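Local coordinates for putative SnoaL-like polyketide cyclase (Shewanella putrefaciens, PDB 3GZB), which is of unproven function but may act as a SnoaL-like polyketide cyclase with an NTF2-like fold, at residues V123-L128 against E137-I142; S49-K54 against R64-F69; Q21-A26 against S92-I97. All coordinates share one frame; numbering follows the deposited sequence.

Contact 1. Residues V123-L128 against E137-I142; sequences VTSLKL and EHVDLI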
ATOM      1  N   VAL A 123      -3.860   2.759  -1.827  1.00  8.38           N
ATOM      2  CA  VAL A 123      -3.403   1.470  -1.380  1.00  9.36           C
ATOM      3  C   VAL A 123      -4.253   1.117  -0.192  1.00  9.47           C
ATOM      4  O   VAL A 123      -4.394   1.901   0.763  1.00 10.52           O
ATOM      5  CB  VAL A 123      -1.935   1.520  -0.993  1.00 10.04           C
ATOM      6  CG1 VAL A 123      -1.421   0.157  -0.487  1.00 12.31           C
ATOM      7  CG2 VAL A 123      -1.095   2.023  -2.200  1.00 10.19           C
ATOM      8  N   THR A 124      -4.812  -0.075  -0.218  1.00  8.09           N
ATOM      9  CA  THR A 124      -5.607  -0.641   0.901  1.00  8.70           C
ATOM     10  C   THR A 124      -4.980  -1.984   1.287  1.00  9.27           C
ATOM     11  O   THR A 124      -4.724  -2.820   0.396  1.00 10.06           O
ATOM     12  CB  THR A 124      -7.065  -0.852   0.475  1.00 10.60           C
ATOM     13  OG1 THR A 124      -7.621   0.448   0.246  1.00  9.53           O
ATOM     14  CG2 THR A 124      -7.885  -1.614   1.536  1.00 11.82           C
ATOM     15  N   SER A 125      -4.715  -2.211   2.574  1.00  9.24           N
ATOM     16  CA  SER A 125      -4.273  -3.502   3.036  1.00  9.84           C
ATOM     17  C   SER A 125      -5.255  -4.027   4.039  1.00  8.93           C
ATOM     18  O   SER A 125      -5.869  -3.291   4.826  1.00 10.63           O
ATOM     19  CB  SER A 125      -2.861  -3.465   3.612  1.00 10.59           C
ATOM     20  OG  SER A 125      -2.798  -2.648   4.792  1.00 12.51           O
ATOM     21  N   LEU A 126      -5.408  -5.344   4.051  1.00  8.66           N
ATOM     22  CA  LEU A 126      -6.250  -6.067   5.008  1.00  9.96           C
ATOM     23  C   LEU A 126      -5.414  -7.125   5.697  1.00 10.68           C
ATOM     24  O   LEU A 126      -4.776  -7.948   5.025  1.00 11.49           O
ATOM     25  CB  LEU A 126      -7.444  -6.741   4.321  1.00 10.59           C
ATOM     26  CG  LEU A 126      -8.339  -5.866   3.452  1.00 10.10           C
ATOM     27  CD1 LEU A 126      -9.425  -6.724   2.777  1.00 10.72           C
ATOM     28  CD2 LEU A 126      -8.939  -4.755   4.267  1.00 10.60           C
ATOM     29  N   LYS A 127      -5.449  -7.139   7.014  1.00  8.67           N
ATOM     30  CA  LYS A 127      -4.913  -8.255   7.783  0.50  9.91           C
ATOM     31  C   LYS A 127      -6.124  -9.099   8.185  1.00  9.31           C
ATOM     32  O   LYS A 127      -7.065  -8.573   8.815  1.00 11.07           O
ATOM     33  CB  LYS A 127      -4.153  -7.744   9.010  0.50 11.41           C
ATOM     34  CG  LYS A 127      -3.378  -8.801   9.774  0.50 17.65           C
ATOM     35  CD  LYS A 127      -2.294  -9.478   8.931  0.50 19.79           C
ATOM     36  CE  LYS A 127      -1.466 -10.436   9.803  0.50 21.49           C
ATOM     37  NZ  LYS A 127      -0.720 -11.458   9.013  0.50 28.06           N
ATOM     38  N   LEU A 128      -6.115 -10.369   7.802  1.00  9.74           N
ATOM     39  CA  LEU A 128      -7.221 -11.263   7.945  1.00  9.36           C
ATOM     40  C   LEU A 128      -6.953 -12.311   9.017  1.00 10.48           C
ATOM     41  O   LEU A 128      -5.814 -12.765   9.201  1.00 12.77           O
ATOM     42  CB  LEU A 128      -7.473 -11.995   6.626  1.00  9.58           C
ATOM     43  CG  LEU A 128      -7.735 -11.030   5.449  1.00 13.25           C
ATOM     44  CD1 LEU A 128      -7.789 -11.838   4.154  1.00 16.77           C
ATOM     45  CD2 LEU A 128      -8.947 -10.250   5.621  1.00 18.87           C
ATOM     46  N   GLU A 137      -7.464  -5.808  10.713  1.00  7.54           N
ATOM     47  CA  GLU A 137      -7.018  -4.433  10.453  0.50  8.55           C
ATOM     48  C   GLU A 137      -7.161  -4.112   8.992  1.00  9.27           C
ATOM     49  O   GLU A 137      -6.632  -4.814   8.128  1.00 10.02           O
ATOM     50  CB  GLU A 137      -5.565  -4.198  10.872  0.50  9.40           C
ATOM     51  CG  GLU A 137      -5.154  -2.724  10.867  0.50 12.37           C
ATOM     52  CD  GLU A 137      -3.744  -2.422  11.412  0.50 20.71           C
ATOM     53  OE1 GLU A 137      -2.853  -3.328  11.499  0.50 15.04           O
ATOM     54  OE2 GLU A 137      -3.527  -1.223  11.738  0.50 30.35           O
ATOM     55  N   HIS A 138      -7.873  -3.022   8.727  1.00  8.62           N
ATOM     56  CA  HIS A 138      -8.032  -2.428   7.400  1.00  7.95           C
ATOM     57  C   HIS A 138      -7.277  -1.118   7.423  1.00  7.13           C
ATOM     58  O   HIS A 138      -7.583  -0.243   8.254  1.00 10.18           O
ATOM     59  CB  HIS A 138      -9.518  -2.239   7.138  1.00  7.98           C
ATOM     60  CG  HIS A 138      -9.863  -1.556   5.849  1.00  8.71           C
ATOM     61  ND1 HIS A 138     -11.065  -1.762   5.225  1.00  9.76           N
ATOM     62  CD2 HIS A 138      -9.183  -0.673   5.071  1.00  8.55           C
ATOM     63  CE1 HIS A 138     -11.124  -1.028   4.126  1.00 11.19           C
ATOM     64  NE2 HIS A 138      -9.988  -0.352   3.994  1.00  9.33           N
ATOM     65  N   VAL A 139      -6.228  -1.000   6.592  1.00  7.66           N
ATOM     66  CA  VAL A 139      -5.462   0.259   6.492  1.00  8.11           C
ATOM     67  C   VAL A 139      -5.657   0.872   5.119  1.00 10.24           C
ATOM     68  O   VAL A 139      -5.398   0.167   4.104  1.00 10.80           O
ATOM     69  CB  VAL A 139      -3.978   0.059   6.729  1.00 10.22           C
ATOM     70  CG1 VAL A 139      -3.238   1.402   6.611  1.00 11.59           C
ATOM     71  CG2 VAL A 139      -3.716  -0.576   8.114  1.00 11.92           C
ATOM     72  N   ASP A 140      -6.098   2.132   5.059  1.00  9.90           N
ATOM     73  CA  ASP A 140      -6.212   2.874   3.840  1.00  9.88           C
ATOM     74  C   ASP A 140      -5.156   3.962   3.732  1.00  7.35           C
ATOM     75  O   ASP A 140      -4.889   4.672   4.703  1.00  9.51           O
ATOM     76  CB  ASP A 140      -7.566   3.547   3.694  1.00 10.46           C
ATOM     77  CG  ASP A 140      -8.640   2.652   3.101  1.00 11.16           C
ATOM     78  OD1 ASP A 140      -8.374   1.509   2.635  1.00 11.90           O
ATOM     79  OD2 ASP A 140      -9.829   3.140   3.117  1.00 11.21           O
ATOM     80  N   LEU A 141      -4.563   4.060   2.550  1.00  8.56           N
ATOM     81  CA  LEU A 141      -3.667   5.156   2.179  1.00  7.87           C
ATOM     82  C   LEU A 141      -4.253   5.798   0.940  1.00  8.35           C
ATOM     83  O   LEU A 141      -4.057   5.298  -0.176  1.00  8.43           O
ATOM     84  CB  LEU A 141      -2.241   4.634   1.913  1.00  8.63           C
ATOM     85  CG  LEU A 141      -1.482   4.009   3.069  1.00 10.49           C
ATOM     86  CD1 LEU A 141      -0.206   3.317   2.566  1.00 12.37           C
ATOM     87  CD2 LEU A 141      -1.174   5.042   4.142  1.00 11.78           C
ATOM     88  N   ILE A 142      -5.017   6.872   1.127  1.00 10.18           N
ATOM     89  CA  ILE A 142      -5.827   7.486   0.060  1.00  8.73           C
ATOM     90  C   ILE A 142      -5.146   8.737  -0.437  1.00  7.82           C
ATOM     91  O   ILE A 142      -4.671   9.560   0.368  1.00  9.89           O
ATOM     92  CB  ILE A 142      -7.186   7.871   0.604  1.00  9.72           C
ATOM     93  CG1 ILE A 142      -7.911   6.685   1.237  1.00 12.41           C
ATOM     94  CG2 ILE A 142      -8.105   8.506  -0.458  1.00 10.19           C
ATOM     95  CD1 ILE A 142      -8.143   5.489   0.369  1.00 12.73           C
TER
HETATM   96  O   HOH W   1      -2.679   0.687   3.033  1.00 22.10           O
HETATM   97  O   HOH W   2      -3.832  -4.014   7.027  1.00 12.80           O

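Contact 2. Residues S49-K54 against R64-F69; sequences SIFFDK and RFIIDF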
ATOM      1  N   SER A  49     -11.539  -5.233  15.879  1.00 11.13           N
ATOM      2  CA  SER A  49     -11.156  -4.872  14.502  1.00  9.44           C
ATOM      3  C   SER A  49     -10.815  -3.381  14.417  1.00  9.52           C
ATOM      4  O   SER A  49     -11.451  -2.576  15.080  1.00  9.52           O
ATOM      5  CB  SER A  49     -12.293  -5.192  13.503  1.00  9.10           C
ATOM      6  OG  SER A  49     -12.601  -6.572  13.449  1.00 10.07           O
ATOM      7  N   ILE A  50      -9.852  -3.063  13.566  1.00  7.87           N
ATOM      8  CA  ILE A  50      -9.382  -1.708  13.373  1.00  8.36           C
ATOM      9  C   ILE A  50      -9.612  -1.300  11.921  1.00  9.94           C
ATOM     10  O   ILE A  50      -9.316  -2.075  10.988  1.00  9.57           O
ATOM     11  CB  ILE A  50      -7.913  -1.624  13.661  1.00  9.36           C
ATOM     12  CG1 ILE A  50      -7.651  -1.854  15.149  1.00 12.83           C
ATOM     13  CG2 ILE A  50      -7.338  -0.239  13.263  1.00 10.95           C
ATOM     14  CD1 ILE A  50      -6.212  -2.141  15.434  1.00 14.43           C
ATOM     15  N   PHE A  51     -10.167  -0.095  11.706  1.00  9.39           N
ATOM     16  CA  PHE A  51     -10.216   0.564  10.403  0.50  9.40           C
ATOM     17  C   PHE A  51      -9.338   1.820  10.554  1.00 11.30           C
ATOM     18  O   PHE A  51      -9.686   2.711  11.360  1.00 11.56           O
ATOM     19  CB  PHE A  51     -11.666   0.921  10.032  0.50  9.90           C
ATOM     20  CG  PHE A  51     -11.850   1.317   8.585  0.50  9.56           C
ATOM     21  CD1 PHE A  51     -11.355   2.522   8.118  0.50 10.27           C
ATOM     22  CD2 PHE A  51     -12.501   0.481   7.697  0.50 11.43           C
ATOM     23  CE1 PHE A  51     -11.499   2.877   6.779  0.50 13.42           C
ATOM     24  CE2 PHE A  51     -12.645   0.853   6.362  0.50 13.28           C
ATOM     25  CZ  PHE A  51     -12.129   2.035   5.936  0.50  7.56           C
ATOM     26  N   PHE A  52      -8.217   1.898   9.859  1.00  9.67           N
ATOM     27  CA  PHE A  52      -7.271   3.021  10.005  1.00  9.15           C
ATOM     28  C   PHE A  52      -7.053   3.675   8.657  1.00 11.73           C
ATOM     29  O   PHE A  52      -6.361   3.121   7.794  1.00 11.25           O
ATOM     30  CB  PHE A  52      -5.957   2.488  10.603  1.00 11.01           C
ATOM     31  CG  PHE A  52      -4.988   3.541  11.083  1.00 12.52           C
ATOM     32  CD1 PHE A  52      -5.237   4.867  11.052  1.00 11.33           C
ATOM     33  CD2 PHE A  52      -3.781   3.119  11.641  1.00 26.07           C
ATOM     34  CE1 PHE A  52      -4.317   5.795  11.533  1.00 14.86           C
ATOM     35  CE2 PHE A  52      -2.875   4.034  12.144  1.00 28.19           C
ATOM     36  CZ  PHE A  52      -3.164   5.375  12.096  1.00 20.58           C
ATOM     37  N   ASP A  53      -7.614   4.861   8.447  1.00  9.98           N
ATOM     38  CA  ASP A  53      -7.211   5.692   7.317  1.00 11.43           C
ATOM     39  C   ASP A  53      -5.979   6.466   7.794  1.00 11.94           C
ATOM     40  O   ASP A  53      -6.069   7.462   8.533  1.00 12.16           O
ATOM     41  CB  ASP A  53      -8.332   6.563   6.833  1.00 11.06           C
ATOM     42  CG  ASP A  53      -7.927   7.412   5.592  1.00 12.29           C
ATOM     43  OD1 ASP A  53      -6.738   7.774   5.471  1.00 13.11           O
ATOM     44  OD2 ASP A  53      -8.847   7.715   4.826  1.00 15.73           O
ATOM     45  N   LYS A  54      -4.817   5.949   7.415  1.00 10.96           N
ATOM     46  CA  LYS A  54      -3.566   6.526   7.898  0.50 12.16           C
ATOM     47  C   LYS A  54      -3.316   7.874   7.278  1.00 12.77           C
ATOM     48  O   LYS A  54      -2.741   8.753   7.929  1.00 13.20           O
ATOM     49  CB  LYS A  54      -2.363   5.618   7.689  0.50 14.17           C
ATOM     50  CG  LYS A  54      -2.309   4.510   8.636  0.50 14.63           C
ATOM     51  CD  LYS A  54      -1.044   3.744   8.442  0.50 13.68           C
ATOM     52  CE  LYS A  54       0.191   4.450   8.972  0.50 26.76           C
ATOM     53  NZ  LYS A  54       1.452   3.696   8.651  0.50 29.47           N
ATOM     54  N   ARG A  64     -18.694  -2.096  15.720  1.00  8.98           N
ATOM     55  CA  ARG A  64     -19.852  -1.212  15.790  1.00  8.12           C
ATOM     56  C   ARG A  64     -19.483   0.252  15.480  1.00  7.29           C
ATOM     57  O   ARG A  64     -20.226   0.973  14.836  1.00  8.92           O
ATOM     58  CB  ARG A  64     -20.601  -1.340  17.112  1.00  8.33           C
ATOM     59  CG  ARG A  64     -21.039  -2.749  17.354  1.00 10.22           C
ATOM     60  CD  ARG A  64     -21.906  -2.844  18.600  1.00 10.47           C
ATOM     61  NE  ARG A  64     -22.204  -4.256  18.859  1.00 13.17           N
ATOM     62  CZ  ARG A  64     -23.163  -4.924  18.224  1.00 17.59           C
ATOM     63  NH1 ARG A  64     -23.927  -4.327  17.313  1.00 22.43           N
ATOM     64  NH2 ARG A  64     -23.323  -6.211  18.517  1.00 22.47           N
ATOM     65  N   PHE A  65     -18.344   0.700  15.958  1.00  7.03           N
ATOM     66  CA  PHE A  65     -17.904   2.067  15.686  1.00  6.58           C
ATOM     67  C   PHE A  65     -17.505   2.226  14.207  1.00  8.76           C
ATOM     68  O   PHE A  65     -17.752   3.290  13.617  1.00  7.67           O
ATOM     69  CB  PHE A  65     -16.686   2.360  16.564  1.00  8.08           C
ATOM     70  CG  PHE A  65     -16.954   2.493  18.050  1.00  7.54           C
ATOM     71  CD1 PHE A  65     -18.187   2.333  18.635  1.00  7.88           C
ATOM     72  CD2 PHE A  65     -15.898   2.735  18.899  1.00  8.07           C
ATOM     73  CE1 PHE A  65     -18.387   2.462  20.018  1.00  7.15           C
ATOM     74  CE2 PHE A  65     -16.084   2.846  20.276  1.00  8.13           C
ATOM     75  CZ  PHE A  65     -17.324   2.707  20.834  1.00  7.77           C
ATOM     76  N   ILE A  66     -16.899   1.199  13.634  1.00  8.15           N
ATOM     77  CA  ILE A  66     -16.498   1.245  12.228  1.00  7.26           C
ATOM     78  C   ILE A  66     -17.760   1.340  11.347  1.00  8.62           C
ATOM     79  O   ILE A  66     -17.846   2.198  10.478  1.00  8.67           O
ATOM     80  CB  ILE A  66     -15.632   0.040  11.829  1.00  7.20           C
ATOM     81  CG1 ILE A  66     -14.357   0.003  12.632  1.00  8.22           C
ATOM     82  CG2 ILE A  66     -15.401   0.015  10.302  1.00  9.56           C
ATOM     83  CD1 ILE A  66     -13.602  -1.350  12.535  1.00  9.58           C
ATOM     84  N   ILE A  67     -18.739   0.467  11.606  1.00  6.91           N
ATOM     85  CA  ILE A  67     -19.957   0.450  10.779  1.00  7.44           C
ATOM     86  C   ILE A  67     -20.690   1.782  10.866  1.00  8.24           C
ATOM     87  O   ILE A  67     -21.191   2.317   9.874  1.00  9.39           O
ATOM     88  CB  ILE A  67     -20.878  -0.739  11.117  1.00  9.42           C
ATOM     89  CG1 ILE A  67     -20.201  -2.072  10.737  1.00 11.66           C
ATOM     90  CG2 ILE A  67     -22.289  -0.608  10.442  1.00 10.84           C
ATOM     91  CD1 ILE A  67     -20.192  -2.409   9.241  1.00 12.84           C
ATOM     92  N   ASP A  68     -20.811   2.336  12.078  1.00  7.88           N
ATOM     93  CA  ASP A  68     -21.487   3.630  12.172  1.00  8.55           C
ATOM     94  C   ASP A  68     -20.767   4.733  11.393  1.00  7.86           C
ATOM     95  O   ASP A  68     -21.423   5.515  10.713  1.00  8.53           O
ATOM     96  CB  ASP A  68     -21.673   4.059  13.641  1.00  7.84           C
ATOM     97  CG  ASP A  68     -22.628   5.190  13.784  1.00 10.75           C
ATOM     98  OD1 ASP A  68     -23.844   4.917  13.678  1.00 13.49           O
ATOM     99  OD2 ASP A  68     -22.212   6.345  14.012  1.00 12.43           O
ATOM    100  N   PHE A  69     -19.453   4.803  11.504  1.00  8.38           N
ATOM    101  CA  PHE A  69     -18.654   5.755  10.747  1.00  8.26           C
ATOM    102  C   PHE A  69     -18.858   5.579   9.234  1.00  9.08           C
ATOM    103  O   PHE A  69     -19.075   6.572   8.519  1.00  8.85           O
ATOM    104  CB  PHE A  69     -17.177   5.660  11.186  1.00  9.15           C
ATOM    105  CG  PHE A  69     -16.177   5.817  10.074  1.00 10.44           C
ATOM    106  CD1 PHE A  69     -15.905   7.034   9.531  1.00 13.24           C
ATOM    107  CD2 PHE A  69     -15.516   4.719   9.603  1.00 14.17           C
ATOM    108  CE1 PHE A  69     -14.977   7.149   8.496  1.00 16.70           C
ATOM    109  CE2 PHE A  69     -14.597   4.823   8.543  1.00 14.56           C
ATOM    110  CZ  PHE A  69     -14.338   6.034   8.012  1.00 16.86           C
TER

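Contact 3. Residues Q21-A26 against S92-I97; sequences QEQQLA and SLVVMI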
ATOM      1  N   GLN A  21      -6.451 -18.208  -1.080  1.00  8.63           N
ATOM      2  CA  GLN A  21      -7.674 -18.046  -0.308  1.00  8.00           C
ATOM      3  C   GLN A  21      -7.761 -16.686   0.428  1.00  8.87           C
ATOM      4  O   GLN A  21      -8.844 -16.163   0.656  1.00  8.26           O
ATOM      5  CB  GLN A  21      -7.857 -19.188   0.668  1.00 10.71           C
ATOM      6  CG  GLN A  21      -8.074 -20.567   0.008  1.00  9.79           C
ATOM      7  CD  GLN A  21      -9.401 -20.721  -0.760  1.00 11.22           C
ATOM      8  OE1 GLN A  21     -10.425 -19.992  -0.516  1.00 14.05           O
ATOM      9  NE2 GLN A  21      -9.396 -21.686  -1.652  1.00  6.76           N
ATOM     10  N   GLU A  22      -6.615 -16.179   0.869  1.00  9.87           N
ATOM     11  CA  GLU A  22      -6.591 -14.899   1.585  1.00  8.83           C
ATOM     12  C   GLU A  22      -7.054 -13.764   0.669  1.00  9.69           C
ATOM     13  O   GLU A  22      -7.847 -12.917   1.021  1.00  8.76           O
ATOM     14  CB  GLU A  22      -5.160 -14.628   2.108  1.00  9.73           C
ATOM     15  CG  GLU A  22      -4.676 -15.693   3.057  1.00 11.44           C
ATOM     16  CD  GLU A  22      -3.943 -16.857   2.442  1.00 15.72           C
ATOM     17  OE1 GLU A  22      -4.051 -17.168   1.226  1.00 12.08           O
ATOM     18  OE2 GLU A  22      -3.213 -17.519   3.236  1.00 22.21           O
ATOM     19  N   GLN A  23      -6.574 -13.785  -0.575  1.00  7.76           N
ATOM     20  CA  GLN A  23      -7.082 -12.839  -1.575  1.00  8.43           C
ATOM     21  C   GLN A  23      -8.576 -13.033  -1.872  1.00  8.27           C
ATOM     22  O   GLN A  23      -9.292 -12.050  -1.990  1.00  8.68           O
ATOM     23  CB  GLN A  23      -6.248 -12.890  -2.841  1.00  9.44           C
ATOM     24  CG  GLN A  23      -4.787 -12.435  -2.679  1.00  9.41           C
ATOM     25  CD  GLN A  23      -4.039 -12.475  -4.004  1.00  7.99           C
ATOM     26  OE1 GLN A  23      -4.631 -12.349  -5.071  1.00 10.15           O
ATOM     27  NE2 GLN A  23      -2.713 -12.660  -3.935  1.00 10.07           N
ATOM     28  N   GLN A  24      -9.055 -14.277  -1.944  1.00  8.55           N
ATOM     29  CA  GLN A  24     -10.451 -14.538  -2.262  1.00  6.98           C
ATOM     30  C   GLN A  24     -11.334 -13.940  -1.183  1.00  8.14           C
ATOM     31  O   GLN A  24     -12.379 -13.372  -1.484  1.00  9.36           O
ATOM     32  CB  GLN A  24     -10.704 -16.041  -2.410  1.00  6.74           C
ATOM     33  CG  GLN A  24     -10.064 -16.691  -3.616  1.00  7.94           C
ATOM     34  CD  GLN A  24     -10.526 -18.096  -3.850  1.00 11.79           C
ATOM     35  OE1 GLN A  24     -11.751 -18.371  -3.789  1.00 10.49           O
ATOM     36  NE2 GLN A  24      -9.581 -18.990  -4.123  1.00 10.17           N
ATOM     37  N   LEU A  25     -10.901 -14.055   0.050  1.00  8.96           N
ATOM     38  CA  LEU A  25     -11.689 -13.478   1.139  1.00  8.70           C
ATOM     39  C   LEU A  25     -11.687 -11.948   1.101  1.00 11.15           C
ATOM     40  O   LEU A  25     -12.706 -11.318   1.343  1.00 10.37           O
ATOM     41  CB  LEU A  25     -11.227 -14.007   2.501  1.00  8.52           C
ATOM     42  CG  LEU A  25     -12.126 -13.669   3.700  1.00  9.37           C
ATOM     43  CD1 LEU A  25     -13.557 -14.273   3.534  1.00 11.54           C
ATOM     44  CD2 LEU A  25     -11.487 -14.126   5.026  1.00 12.45           C
ATOM     45  N   ALA A  26     -10.537 -11.356   0.764  1.00  9.21           N
ATOM     46  CA  ALA A  26     -10.447  -9.934   0.614  1.00  7.58           C
ATOM     47  C   ALA A  26     -11.422  -9.450  -0.434  1.00  8.80           C
ATOM     48  O   ALA A  26     -12.025  -8.392  -0.242  1.00  9.27           O
ATOM     49  CB  ALA A  26      -9.012  -9.533   0.213  1.00  8.87           C
ATOM     50  N   SER A  92      -1.724 -13.875   5.562  1.00  9.19           N
ATOM     51  CA  SER A  92      -3.005 -13.260   5.801  0.50 10.45           C
ATOM     52  C   SER A  92      -3.010 -11.740   5.610  1.00  9.85           C
ATOM     53  O   SER A  92      -4.031 -11.113   5.868  1.00 10.86           O
ATOM     54  CB  SER A  92      -3.518 -13.603   7.213  0.50 11.66           C
ATOM     55  OG  SER A  92      -3.893 -14.973   7.282  0.50 17.25           O
ATOM     56  N   LEU A  93      -1.911 -11.111   5.139  1.00  8.32           N
ATOM     57  CA  LEU A  93      -1.866  -9.658   4.854  1.00  9.36           C
ATOM     58  C   LEU A  93      -2.025  -9.539   3.357  1.00  8.54           C
ATOM     59  O   LEU A  93      -1.169  -9.975   2.560  1.00  9.58           O
ATOM     60  CB  LEU A  93      -0.515  -9.094   5.279  1.00  9.40           C
ATOM     61  CG  LEU A  93      -0.322  -7.633   4.952  1.00 11.30           C
ATOM     62  CD1 LEU A  93      -1.300  -6.777   5.748  1.00 12.77           C
ATOM     63  CD2 LEU A  93       1.152  -7.254   5.260  1.00 11.47           C
ATOM     64  N   VAL A  94      -3.121  -8.922   2.933  1.00  7.62           N
ATOM     65  CA  VAL A  94      -3.461  -8.712   1.529  1.00  8.22           C
ATOM     66  C   VAL A  94      -3.280  -7.214   1.183  1.00  8.53           C
ATOM     67  O   VAL A  94      -3.758  -6.344   1.946  1.00 10.23           O
ATOM     68  CB  VAL A  94      -4.920  -9.131   1.243  1.00  8.35           C
ATOM     69  CG1 VAL A  94      -5.296  -8.785  -0.230  1.00 10.00           C
ATOM     70  CG2 VAL A  94      -5.133 -10.626   1.553  1.00  8.24           C
ATOM     71  N   VAL A  95      -2.573  -6.927   0.078  1.00  8.33           N
ATOM     72  CA  VAL A  95      -2.246  -5.574  -0.333  1.00  7.66           C
ATOM     73  C   VAL A  95      -2.851  -5.335  -1.667  1.00  8.09           C
ATOM     74  O   VAL A  95      -2.692  -6.156  -2.589  1.00  9.20           O
ATOM     75  CB  VAL A  95      -0.721  -5.360  -0.423  1.00  8.46           C
ATOM     76  CG1 VAL A  95      -0.375  -3.906  -0.846  1.00  8.34           C
ATOM     77  CG2 VAL A  95      -0.028  -5.675   0.897  1.00  9.49           C
HETATM   78  N   MSE A  96      -3.593  -4.225  -1.820  1.00  8.92           N
HETATM   79  CA  MSE A  96      -4.309  -3.869  -3.058  1.00  9.14           C
HETATM   80  C   MSE A  96      -3.967  -2.463  -3.454  1.00  9.42           C
HETATM   81  O   MSE A  96      -4.077  -1.558  -2.649  1.00 10.67           O
HETATM   82  CB  MSE A  96      -5.815  -4.023  -2.883  1.00 10.74           C
HETATM   83  CG  MSE A  96      -6.214  -5.477  -2.599  1.00  9.22           C
HETATM   84 SE   MSE A  96      -8.009  -5.651  -1.874  0.75  8.75          SE
HETATM   85  CE  MSE A  96      -7.607  -5.021  -0.157  1.00 13.60           C
ATOM     86  N   ILE A  97      -3.489  -2.279  -4.682  1.00  9.51           N
ATOM     87  CA  ILE A  97      -3.104  -1.004  -5.250  1.00  7.96           C
ATOM     88  C   ILE A  97      -4.090  -0.704  -6.357  1.00 10.09           C
ATOM     89  O   ILE A  97      -4.280  -1.546  -7.253  1.00  9.79           O
ATOM     90  CB  ILE A  97      -1.700  -1.073  -5.854  1.00 10.08           C
ATOM     91  CG1 ILE A  97      -0.660  -1.486  -4.841  1.00  9.81           C
ATOM     92  CG2 ILE A  97      -1.350   0.284  -6.508  1.00 11.14           C
ATOM     93  CD1 ILE A  97       0.754  -1.840  -5.426  1.00 13.31           C
TER
HETATM   94  O   HOH W   3      -2.780 -17.140   5.877  1.00 20.52           O

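Contact 1. Residues V123-L128 against E137-I142
Strands 115-129 and 134-142 form an antiparallel beta hairpin in the curved sheet of the NTF2-like fold, and across it Thr-124, Leu-126, His-138 and Asp-140 gather on the face turned to the interior. Hydrogen-bonded pairs such as Ser-125 with Val-139 (Ser-125 N to Val-139 O, 2.9 Å) alternate with non-hydrogen-bonded ones, and Thr-124 stands opposite Asp-140 in one of these. Its OG1 donates to Asp-140 OD1 at 2.7 Å. His-138 NE2 donates to the same OD1 at 2.8 Å in a bent bond (142°), with the oxygen in the imidazole plane, and the two donors arrive from opposite faces of the carboxylate. Thr-124 CG2, anti to its backbone N, turns toward the imidazole and lies 3.5 Å from His-138 NE2. Leu-126 CD2 lies over one face of that ring, offset toward its rim, 4.0 Å from the centroid, in a CH-pi contact. Tyr-29 OH hydrogen-bonds His-138 ND1, so with NE2 on Asp-140 both ring nitrogens are engaged; Tyr-100 OH also bonds Thr-124 OG1. On the other face, Ser-125 OG meets water 2 at 2.8 Å, while Val-123 and Leu-141 pack toward the second subunit. Two donors on one carboxylate oxygen and bonds at both histidine nitrogens would limit rotation of the carboxylate and the imidazole; a diol bound beside Asp-140 is consistent with a pocket, though no catalytic role is established.

Contact 2. Residues S49-K54 against R64-F69
Strand 50-53 and helix 63-73 pack with segment axes 8.8 Å apart at closest approach and inclined at 46°, and no hydrogen bond joins them, so apolar side chains carry the contact: Phe-51 from the strand, Ile-66 and Phe-69 from the helix. The branched isoleucine reaches the strand with two ends. Its CD1 lies 3.6 Å from Ser-49 O and near Phe-51 N, while its CG2 meets Phe-51 CB at 3.9 Å. The CB of Phe-51 points toward the helix, and CG, anti to the backbone N (chi1 -167°), comes close to Ile-66 CG2. Phe-69, one helical turn beyond Ile-66, turns an edge to the Phe-51 ring: its CE2 stands 4.0 Å from Phe-51 CD1, over the face but toward the rim, in an edge-to-face pair with planes at 64°. Tyr-60 stacks on Phe-69, and His-138 meets Phe-51, so the aromatic packing continues to strands 58-61 and 134-142. An alanine in place of Ile-66 would probably open a gap beside Phe-51 and Ser-49 and let the Phe-51 ring shift. Dispersion and weak quadrupole attraction thus join helix to sheet, and a diol beside Phe-69, probably from the crystallisation liquor, is consistent with an apolar part of a pocket wall.

Contact 3. Residues Q21-A26 against S92-I97
Val-94, Glu-22 and Ala-26 carry this helix-on-sheet packing, in which the N-terminal helix 21-34 of the NTF2-like fold lies across strand 93-103. The segment axes come within 8.5 Å and cross at -60°. Val-94 does most of the packing: its CG1, anti to the backbone N (chi1 175°), reaches Ala-26 CB at 3.8 Å, and its CG2 lies 3.6 Å from Glu-22 O. That carbonyl accepts the helical bond from Ala-26 N, and the methyl merely packs against it. A beta-branched residue suits the strand and offers two methyls to the helix, whereas the small alanine, one turn after Glu-22, lets the helix sit close over Val-94 and Leu-126. Leu-126 of the adjoining strand touches Ala-26 and so continues the apolar surface under the helix. Glu-22 occupies the border between this core and solvent. Its aliphatic CB packs on Val-94 CG2 at 4.0 Å, and its CG lies equally far from Ser-92 CA; a bend at chi2 (90°) then turns CD aside. Gln-23 adds a smaller contact and hydrogen-bonds Asn-89 through NE2. At the polar end, a water donates to Glu-22 OE2 at 2.7 Å and also hydrogen-bonds Ser-92 OG, 2.8 Å away.

All three contacts meet on one curved mixed sheet. Strands 93-103, 115-129, 134-142 and 50-53 lie side by side in that order, so contact 1 occupies the middle, with contact 3 about 10 Å away and contact 2 about 11 Å away, centre to centre. Contacts 2 and 3 have centres about 18 Å apart and do not touch. Along the chain, contact 2 falls between the two segments of contact 3, and contact 1 follows both. Thus helices 21-34 and 63-73 are fixed to well-separated strands, an arrangement consistent with the cone-shaped interior of NTF2-like folds. The segments of all three contacts have residues packed on the second subunit, those of contact 2 through Lys-54.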